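Local coordinates for protein putative histidinol-phosphate aminotransferase (Burkholderia pseudomallei, PDB 3P1T) that probably catalyses pyridoxal 5'-phosphate-dependent transamination between L-histidinol phosphate and 2-oxoglutarate, a step in histidine biosynthesis, at residues Y176-A181 against S274-F279; R297-K302 against N323-A328. All coordinates share one frame; numbering follows the deposited sequence.

Contact 1 of 2, residues Y176-A181 against S274-F279; sequences YSSFRA and SSEANF. With EDO (1,2-ethanediol), chain G.
Glu276 meeting Ser178 and Asn278 lying on Tyr176 make this a loop-to-loop contact, part polar and part stacked, between a loop following strand 166-170 of the large mixed sheet and the run-in to strand 279-283 of the small one. The carboxylate of Glu276 takes hold of a single residue through both oxygens. OE1 accepts from the backbone N of Ser178 at 2.9 Å, on its syn side but well out of the carboxylate plane, with an N-H...O angle of 146°. OE2 offers its syn lone pair to Ser178 OG, 2.8 Å away. A bend at chi2 (-80°) turns the carboxylate CD back from an extended course. A water adds a second bridge, donating to Glu276 OE2 at 3.0 Å and to Tyr176 O at 2.8 Å.

Next to this polar cluster, Asn278 CB sits over the middle of the Tyr176 ring, 3.5 Å from its centroid in a CH-pi contact, while the amide plane stacks only 15° from that of the ring. Tyr176 OH is directed to His250, and Asn278 ND2 to Asn24 O. Arg258, from helix 244-267, reaches the backbone O of both Tyr176 and Ala277. ST turns at Ser177 and Ser275 shape the two loops. The whole is a junction between the two sheet-bearing parts of the PLP-dependent transferase fold (fold type I) shared by the class I and II aminotransferases.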
ATOM      1  N   TYR A 176     -13.698 -21.516   1.981  1.00 40.78           N
ATOM      2  CA  TYR A 176     -13.694 -22.911   1.555  1.00 40.71           C
ATOM      3  C   TYR A 176     -13.993 -23.835   2.742  1.00 44.37           C
ATOM      4  O   TYR A 176     -13.862 -25.063   2.614  1.00 44.80           O
ATOM      5  CB  TYR A 176     -12.336 -23.264   0.928  1.00 41.12           C
ATOM      6  CG  TYR A 176     -11.918 -22.305  -0.165  1.00 41.18           C
ATOM      7  CD1 TYR A 176     -12.543 -22.323  -1.415  1.00 43.55           C
ATOM      8  CD2 TYR A 176     -10.923 -21.361   0.055  1.00 39.35           C
ATOM      9  CE1 TYR A 176     -12.171 -21.427  -2.418  1.00 43.73           C
ATOM     10  CE2 TYR A 176     -10.551 -20.458  -0.936  1.00 38.89           C
ATOM     11  CZ  TYR A 176     -11.168 -20.501  -2.172  1.00 48.93           C
ATOM     12  OH  TYR A 176     -10.766 -19.615  -3.139  1.00 50.73           O
ATOM     13  N   SER A 177     -14.375 -23.255   3.903  1.00 39.38           N
ATOM     14  CA  SER A 177     -14.597 -24.032   5.113  1.00 39.62           C
ATOM     15  C   SER A 177     -16.073 -24.463   5.299  1.00 48.97           C
ATOM     16  O   SER A 177     -16.946 -24.240   4.435  1.00 50.37           O
ATOM     17  CB  SER A 177     -14.141 -23.253   6.338  1.00 40.00           C
ATOM     18  OG  SER A 177     -15.058 -22.218   6.649  1.00 46.45           O
ATOM     19  N   SER A 178     -16.311 -25.139   6.439  1.00 46.81           N
ATOM     20  CA  SER A 178     -17.593 -25.678   6.884  1.00 47.66           C
ATOM     21  C   SER A 178     -18.239 -24.748   7.910  1.00 50.65           C
ATOM     22  O   SER A 178     -19.339 -25.032   8.379  1.00 51.68           O
ATOM     23  CB  SER A 178     -17.386 -27.067   7.492  1.00 52.04           C
ATOM     24  OG  SER A 178     -16.583 -27.896   6.669  1.00 64.62           O
ATOM     25  N   PHE A 179     -17.557 -23.644   8.265  1.00 45.64           N
ATOM     26  CA  PHE A 179     -18.031 -22.718   9.289  1.00 45.25           C
ATOM     27  C   PHE A 179     -18.218 -21.287   8.721  1.00 50.71           C
ATOM     28  O   PHE A 179     -18.032 -20.309   9.441  1.00 50.66           O
ATOM     29  CB  PHE A 179     -17.073 -22.722  10.505  1.00 45.60           C
ATOM     30  CG  PHE A 179     -15.595 -22.469  10.261  1.00 44.45           C
ATOM     31  CD1 PHE A 179     -15.070 -21.181  10.332  1.00 44.35           C
ATOM     32  CD2 PHE A 179     -14.714 -23.528  10.065  1.00 44.63           C
ATOM     33  CE1 PHE A 179     -13.703 -20.953  10.164  1.00 43.06           C
ATOM     34  CE2 PHE A 179     -13.346 -23.294   9.888  1.00 45.39           C
ATOM     35  CZ  PHE A 179     -12.853 -22.008   9.937  1.00 41.77           C
ATOM     36  N   ARG A 180     -18.677 -21.175   7.467  1.00 48.82           N
ATOM     37  CA  ARG A 180     -18.954 -19.883   6.837  1.00 49.17           C
ATOM     38  C   ARG A 180     -20.136 -19.173   7.501  1.00 57.44           C
ATOM     39  O   ARG A 180     -20.147 -17.942   7.554  1.00 57.26           O
ATOM     40  CB  ARG A 180     -19.243 -20.042   5.344  1.00 46.67           C
ATOM     41  CG  ARG A 180     -18.037 -20.442   4.512  1.00 50.72           C
ATOM     42  CD  ARG A 180     -18.408 -20.515   3.040  1.00 53.27           C
ATOM     43  NE  ARG A 180     -18.709 -19.193   2.489  1.00 57.51           N
ATOM     44  CZ  ARG A 180     -19.376 -18.974   1.363  1.00 64.94           C
ATOM     45  NH1 ARG A 180     -19.861 -19.988   0.664  1.00 55.72           N
ATOM     46  NH2 ARG A 180     -19.589 -17.737   0.942  1.00 48.87           N
ATOM     47  N   ALA A 181     -21.125 -19.941   8.007  1.00 56.42           N
ATOM     48  CA  ALA A 181     -22.332 -19.415   8.672  1.00 57.72           C
ATOM     49  C   ALA A 181     -21.987 -18.625   9.960  1.00 60.97           C
ATOM     50  O   ALA A 181     -22.637 -17.624  10.267  1.00 61.17           O
ATOM     51  CB  ALA A 181     -23.285 -20.556   9.007  1.00 59.56           C
ATOM     52  N   SER A 274      -6.963 -34.051   5.536  1.00 50.98           N
ATOM     53  CA  SER A 274      -8.242 -33.353   5.421  1.00 50.13           C
ATOM     54  C   SER A 274      -7.966 -31.851   5.249  1.00 51.89           C
ATOM     55  O   SER A 274      -6.913 -31.378   5.693  1.00 51.48           O
ATOM     56  CB  SER A 274      -9.120 -33.621   6.640  1.00 54.71           C
ATOM     57  OG  SER A 274      -8.571 -33.070   7.829  1.00 66.12           O
ATOM     58  N   SER A 275      -8.837 -31.133   4.527  1.00 46.30           N
ATOM     59  CA  SER A 275      -8.642 -29.707   4.297  1.00 43.29           C
ATOM     60  C   SER A 275      -9.931 -28.963   4.342  1.00 47.16           C
ATOM     61  O   SER A 275     -10.949 -29.459   3.841  1.00 48.20           O
ATOM     62  CB  SER A 275      -7.976 -29.446   2.950  1.00 43.29           C
ATOM     63  OG  SER A 275      -7.762 -28.052   2.757  1.00 42.89           O
ATOM     64  N   GLU A 276      -9.865 -27.728   4.875  1.00 40.98           N
ATOM     65  CA  GLU A 276     -10.968 -26.776   4.950  1.00 39.01           C
ATOM     66  C   GLU A 276     -10.656 -25.559   4.077  1.00 41.16           C
ATOM     67  O   GLU A 276     -11.407 -24.596   4.075  1.00 40.41           O
ATOM     68  CB  GLU A 276     -11.207 -26.374   6.405  1.00 39.82           C
ATOM     69  CG  GLU A 276     -11.916 -27.425   7.227  1.00 44.88           C
ATOM     70  CD  GLU A 276     -13.406 -27.412   6.992  1.00 72.64           C
ATOM     71  OE1 GLU A 276     -14.096 -26.624   7.676  1.00 73.92           O
ATOM     72  OE2 GLU A 276     -13.881 -28.159   6.106  1.00 74.73           O
ATOM     73  N   ALA A 277      -9.555 -25.607   3.327  1.00 38.49           N
ATOM     74  CA  ALA A 277      -9.119 -24.512   2.449  1.00 37.99           C
ATOM     75  C   ALA A 277      -9.162 -24.960   0.969  1.00 42.76           C
ATOM     76  O   ALA A 277      -9.699 -26.025   0.704  1.00 43.93           O
ATOM     77  CB  ALA A 277      -7.728 -24.069   2.843  1.00 37.62           C
ATOM     78  N   ASN A 278      -8.609 -24.171   0.021  1.00 37.46           N
ATOM     79  CA  ASN A 278      -8.631 -24.465  -1.420  1.00 37.38           C
ATOM     80  C   ASN A 278      -7.387 -25.256  -1.885  1.00 42.29           C
ATOM     81  O   ASN A 278      -6.938 -25.105  -3.023  1.00 43.02           O
ATOM     82  CB  ASN A 278      -8.732 -23.146  -2.217  1.00 36.83           C
ATOM     83  CG  ASN A 278      -7.662 -22.124  -1.936  1.00 55.77           C
ATOM     84  OD1 ASN A 278      -6.921 -22.185  -0.944  1.00 48.53           O
ATOM     85  ND2 ASN A 278      -7.603 -21.120  -2.779  1.00 50.83           N
ATOM     86  N   PHE A 279      -6.867 -26.131  -1.030  1.00 38.67           N
ATOM     87  CA  PHE A 279      -5.674 -26.919  -1.315  1.00 38.12           C
ATOM     88  C   PHE A 279      -5.678 -28.183  -0.491  1.00 42.94           C
ATOM     89  O   PHE A 279      -6.502 -28.291   0.414  1.00 41.90           O
ATOM     90  CB  PHE A 279      -4.401 -26.086  -1.012  1.00 38.81           C
ATOM     91  CG  PHE A 279      -4.311 -25.568   0.406  1.00 39.37           C
ATOM     92  CD1 PHE A 279      -3.956 -26.413   1.452  1.00 42.94           C
ATOM     93  CD2 PHE A 279      -4.599 -24.245   0.697  1.00 40.36           C
ATOM     94  CE1 PHE A 279      -3.924 -25.947   2.767  1.00 43.30           C
ATOM     95  CE2 PHE A 279      -4.526 -23.771   2.009  1.00 42.60           C
ATOM     96  CZ  PHE A 279      -4.189 -24.623   3.033  1.00 41.16           C
TER
HETATM   97  C1  EDO G 346     -12.433 -32.274   1.656  1.00 48.42           C
HETATM   98  O1  EDO G 346     -11.285 -32.914   1.062  1.00 44.73           O
HETATM   99  C2  EDO G 346     -12.201 -32.093   3.166  1.00 48.98           C
HETATM  100  O2  EDO G 346     -13.178 -31.254   3.827  1.00 51.59           O
HETATM  101  O   HOH W   1     -15.304 -27.243   3.639  1.00 39.04           O

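Contact 2 of 2, residues R297-K302 against N323-A328; sequences RGIQVK and NDRLLA
Ile299 reaches helix 320-333 because chi2 is near anti (167°) and carries CD1 outward, while Leu326 has CG anti to its backbone N (chi1 173°), and from there the CD1 branch meets the strand residues. The setting is a helix packed on a beta-sheet, an alpha/beta layer in which strand 299-303 follows helix 288-296. A Schellman motif ends that helix: Gly298, with its positive phi, is the C-prime residue, and Ile299 N bonds to Leu294 O.

The same turn presents a carbonyl to the later helix. Arg325 NH2 donates to Arg297 O at 2.8 Å with an N-H...O angle of 156°, the oxygen lying close to the guanidinium plane and the nitrogen lying in the carbonyl plane. NH1 adds a weak bond to the same oxygen, at 3.2 Å, so one acceptor is shared by two nitrogens. NH1 also makes a weak bond to Gln17 O. A cation placed just past the C-terminal end of helix 288-296 would probably interact favourably with the helix dipole.

The apolar half lies further along the strand. Leu326 CD1 receives two branches, Ile299 CG2 at 3.9 Å and Val301 CG1 at 3.8 Å, and the Leu326 side chain crosses those of Ile299 and Val301 at about a right angle. Around these groups, Ile315 of strand 312-316 touches both Val301 and Leu326, and Leu294 of helix 288-296 packs on Ile299 and Val301, making a small hydrophobic layer between helix and sheet. Ile299 joins the two halves: its CG2 faces the leucine, whereas its CD1 lies 3.4 Å from Arg325 O and rests over one face of the Arg325 guanidinium, displaced toward the rim, 3.9 Å from NH2.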
ATOM      1  N   ARG A 297       6.873 -32.002 -16.246  1.00 60.12           N
ATOM      2  CA  ARG A 297       5.562 -32.136 -16.879  1.00 58.77           C
ATOM      3  C   ARG A 297       4.770 -30.840 -16.786  1.00 61.60           C
ATOM      4  O   ARG A 297       3.551 -30.849 -16.961  1.00 61.77           O
ATOM      5  CB  ARG A 297       4.790 -33.287 -16.234  1.00 55.08           C
ATOM      6  CG  ARG A 297       5.327 -34.615 -16.688  1.00 61.35           C
ATOM      7  CD  ARG A 297       5.214 -35.690 -15.633  1.00 65.79           C
ATOM      8  NE  ARG A 297       5.810 -36.941 -16.099  1.00 70.92           N
ATOM      9  CZ  ARG A 297       7.112 -37.216 -16.053  1.00 84.81           C
ATOM     10  NH1 ARG A 297       7.966 -36.338 -15.539  1.00 72.08           N
ATOM     11  NH2 ARG A 297       7.566 -38.379 -16.499  1.00 68.98           N
ATOM     12  N   GLY A 298       5.474 -29.738 -16.533  1.00 57.48           N
ATOM     13  CA  GLY A 298       4.904 -28.395 -16.424  1.00 56.37           C
ATOM     14  C   GLY A 298       3.856 -28.203 -15.343  1.00 59.19           C
ATOM     15  O   GLY A 298       2.931 -27.397 -15.506  1.00 58.90           O
ATOM     16  N   ILE A 299       3.993 -28.953 -14.233  1.00 54.26           N
ATOM     17  CA  ILE A 299       3.079 -28.891 -13.100  1.00 52.93           C
ATOM     18  C   ILE A 299       3.859 -28.285 -11.936  1.00 55.21           C
ATOM     19  O   ILE A 299       4.926 -28.782 -11.574  1.00 56.08           O
ATOM     20  CB  ILE A 299       2.459 -30.284 -12.804  1.00 56.62           C
ATOM     21  CG1 ILE A 299       1.578 -30.708 -14.000  1.00 57.50           C
ATOM     22  CG2 ILE A 299       1.627 -30.243 -11.511  1.00 57.40           C
ATOM     23  CD1 ILE A 299       1.164 -32.096 -14.020  1.00 65.93           C
ATOM     24  N   GLN A 300       3.354 -27.164 -11.402  1.00 48.75           N
ATOM     25  CA  GLN A 300       4.029 -26.434 -10.335  1.00 46.39           C
ATOM     26  C   GLN A 300       3.217 -26.551  -9.028  1.00 49.63           C
ATOM     27  O   GLN A 300       2.104 -26.039  -8.948  1.00 49.54           O
ATOM     28  CB  GLN A 300       4.224 -24.961 -10.769  1.00 46.32           C
ATOM     29  CG  GLN A 300       5.347 -24.233 -10.069  1.00 50.62           C
ATOM     30  N   VAL A 301       3.745 -27.276  -8.031  1.00 46.32           N
ATOM     31  CA  VAL A 301       3.103 -27.403  -6.709  1.00 45.59           C
ATOM     32  C   VAL A 301       3.996 -26.653  -5.681  1.00 49.20           C
ATOM     33  O   VAL A 301       5.042 -26.137  -6.072  1.00 50.32           O
ATOM     34  CB  VAL A 301       2.783 -28.867  -6.264  1.00 49.05           C
ATOM     35  CG1 VAL A 301       1.795 -29.538  -7.216  1.00 49.38           C
ATOM     36  CG2 VAL A 301       4.039 -29.712  -6.064  1.00 48.64           C
ATOM     37  N   LYS A 302       3.585 -26.575  -4.396  1.00 43.78           N
ATOM     38  CA  LYS A 302       4.329 -25.888  -3.334  1.00 42.07           C
ATOM     39  C   LYS A 302       5.008 -26.889  -2.403  1.00 47.42           C
ATOM     40  O   LYS A 302       4.373 -27.850  -1.964  1.00 47.56           O
ATOM     41  CB  LYS A 302       3.373 -24.975  -2.526  1.00 42.81           C
ATOM     42  CG  LYS A 302       3.969 -24.282  -1.275  1.00 42.73           C
ATOM     43  CD  LYS A 302       4.985 -23.177  -1.556  1.00 40.01           C
ATOM     44  CE  LYS A 302       4.325 -21.895  -1.970  1.00 45.99           C
ATOM     45  NZ  LYS A 302       5.306 -20.810  -2.184  1.00 62.65           N
ATOM     46  N   ASN A 323      -6.551 -29.798 -12.529  1.00 47.38           N
ATOM     47  CA  ASN A 323      -6.607 -30.911 -11.594  1.00 47.44           C
ATOM     48  C   ASN A 323      -6.475 -32.236 -12.349  1.00 54.15           C
ATOM     49  O   ASN A 323      -5.843 -33.158 -11.823  1.00 54.32           O
ATOM     50  CB  ASN A 323      -7.896 -30.852 -10.787  1.00 46.85           C
ATOM     51  CG  ASN A 323      -8.069 -29.569 -10.003  1.00 61.23           C
ATOM     52  OD1 ASN A 323      -7.118 -28.833  -9.729  1.00 54.62           O
ATOM     53  ND2 ASN A 323      -9.297 -29.270  -9.633  1.00 53.37           N
ATOM     54  N   ASP A 324      -7.016 -32.307 -13.602  1.00 52.26           N
ATOM     55  CA  ASP A 324      -6.883 -33.463 -14.515  1.00 53.43           C
ATOM     56  C   ASP A 324      -5.389 -33.741 -14.805  1.00 55.18           C
ATOM     57  O   ASP A 324      -4.935 -34.879 -14.667  1.00 54.15           O
ATOM     58  CB  ASP A 324      -7.652 -33.233 -15.852  1.00 56.64           C
ATOM     59  CG  ASP A 324      -9.160 -33.508 -15.899  1.00 70.63           C
ATOM     60  OD1 ASP A 324      -9.689 -34.132 -14.940  1.00 71.72           O
ATOM     61  OD2 ASP A 324      -9.797 -33.172 -16.942  1.00 75.93           O
ATOM     62  N   ARG A 325      -4.632 -32.666 -15.159  1.00 50.62           N
ATOM     63  CA  ARG A 325      -3.199 -32.683 -15.478  1.00 49.44           C
ATOM     64  C   ARG A 325      -2.380 -33.197 -14.283  1.00 52.86           C
ATOM     65  O   ARG A 325      -1.542 -34.091 -14.465  1.00 52.68           O
ATOM     66  CB  ARG A 325      -2.717 -31.283 -15.905  1.00 45.62           C
ATOM     67  CG  ARG A 325      -3.192 -30.868 -17.308  1.00 53.50           C
ATOM     68  CD  ARG A 325      -2.056 -30.411 -18.210  1.00 63.04           C
ATOM     69  NE  ARG A 325      -0.953 -31.372 -18.176  1.00 71.64           N
ATOM     70  CZ  ARG A 325       0.318 -31.067 -17.932  1.00 86.47           C
ATOM     71  NH1 ARG A 325       0.690 -29.798 -17.783  1.00 69.22           N
ATOM     72  NH2 ARG A 325       1.236 -32.021 -17.885  1.00 76.01           N
ATOM     73  N   LEU A 326      -2.665 -32.662 -13.067  1.00 47.85           N
ATOM     74  CA  LEU A 326      -2.001 -33.050 -11.830  1.00 47.47           C
ATOM     75  C   LEU A 326      -2.232 -34.517 -11.513  1.00 52.37           C
ATOM     76  O   LEU A 326      -1.267 -35.235 -11.220  1.00 51.69           O
ATOM     77  CB  LEU A 326      -2.453 -32.209 -10.627  1.00 46.50           C
ATOM     78  CG  LEU A 326      -1.876 -32.734  -9.311  1.00 50.62           C
ATOM     79  CD1 LEU A 326      -0.743 -31.882  -8.827  1.00 50.95           C
ATOM     80  CD2 LEU A 326      -2.951 -33.086  -8.291  1.00 50.14           C
ATOM     81  N   LEU A 327      -3.505 -34.953 -11.543  1.00 49.23           N
ATOM     82  CA  LEU A 327      -3.857 -36.335 -11.214  1.00 49.52           C
ATOM     83  C   LEU A 327      -3.206 -37.325 -12.199  1.00 55.20           C
ATOM     84  O   LEU A 327      -2.728 -38.373 -11.756  1.00 56.59           O
ATOM     85  CB  LEU A 327      -5.385 -36.529 -11.177  1.00 49.17           C
ATOM     86  CG  LEU A 327      -6.134 -35.832 -10.017  1.00 51.29           C
ATOM     87  CD1 LEU A 327      -7.618 -35.941 -10.196  1.00 50.88           C
ATOM     88  CD2 LEU A 327      -5.738 -36.380  -8.650  1.00 51.94           C
ATOM     89  N   ALA A 328      -3.121 -36.971 -13.499  1.00 50.72           N
ATOM     90  CA  ALA A 328      -2.517 -37.846 -14.516  1.00 51.17           C
ATOM     91  C   ALA A 328      -1.011 -37.997 -14.276  1.00 55.97           C
ATOM     92  O   ALA A 328      -0.490 -39.105 -14.381  1.00 57.18           O
ATOM     93  CB  ALA A 328      -2.782 -37.311 -15.910  1.00 51.83           C
TER

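From the N terminus, the chain gives strand 19-20 to the small sheet, then five strands to the large one, and contact 1 closes a loop of 92 residues that includes the last two strands of the large sheet and helix 244-267. Only after 274-279 has run into strand 279-283 does the chain reach 297-302, and contact 2 closes a loop of 20. The two are in series, neither nested nor crossed. Contact 1 ties the large sheet's part of the fold to the small sheet, and contact 2 lays helix 320-333 on the latter. Helix 244-267 borders both: Arg258 bonds to backbone oxygens of contact 1, and Arg260 forms a salt bridge with Asp324 of 323-328.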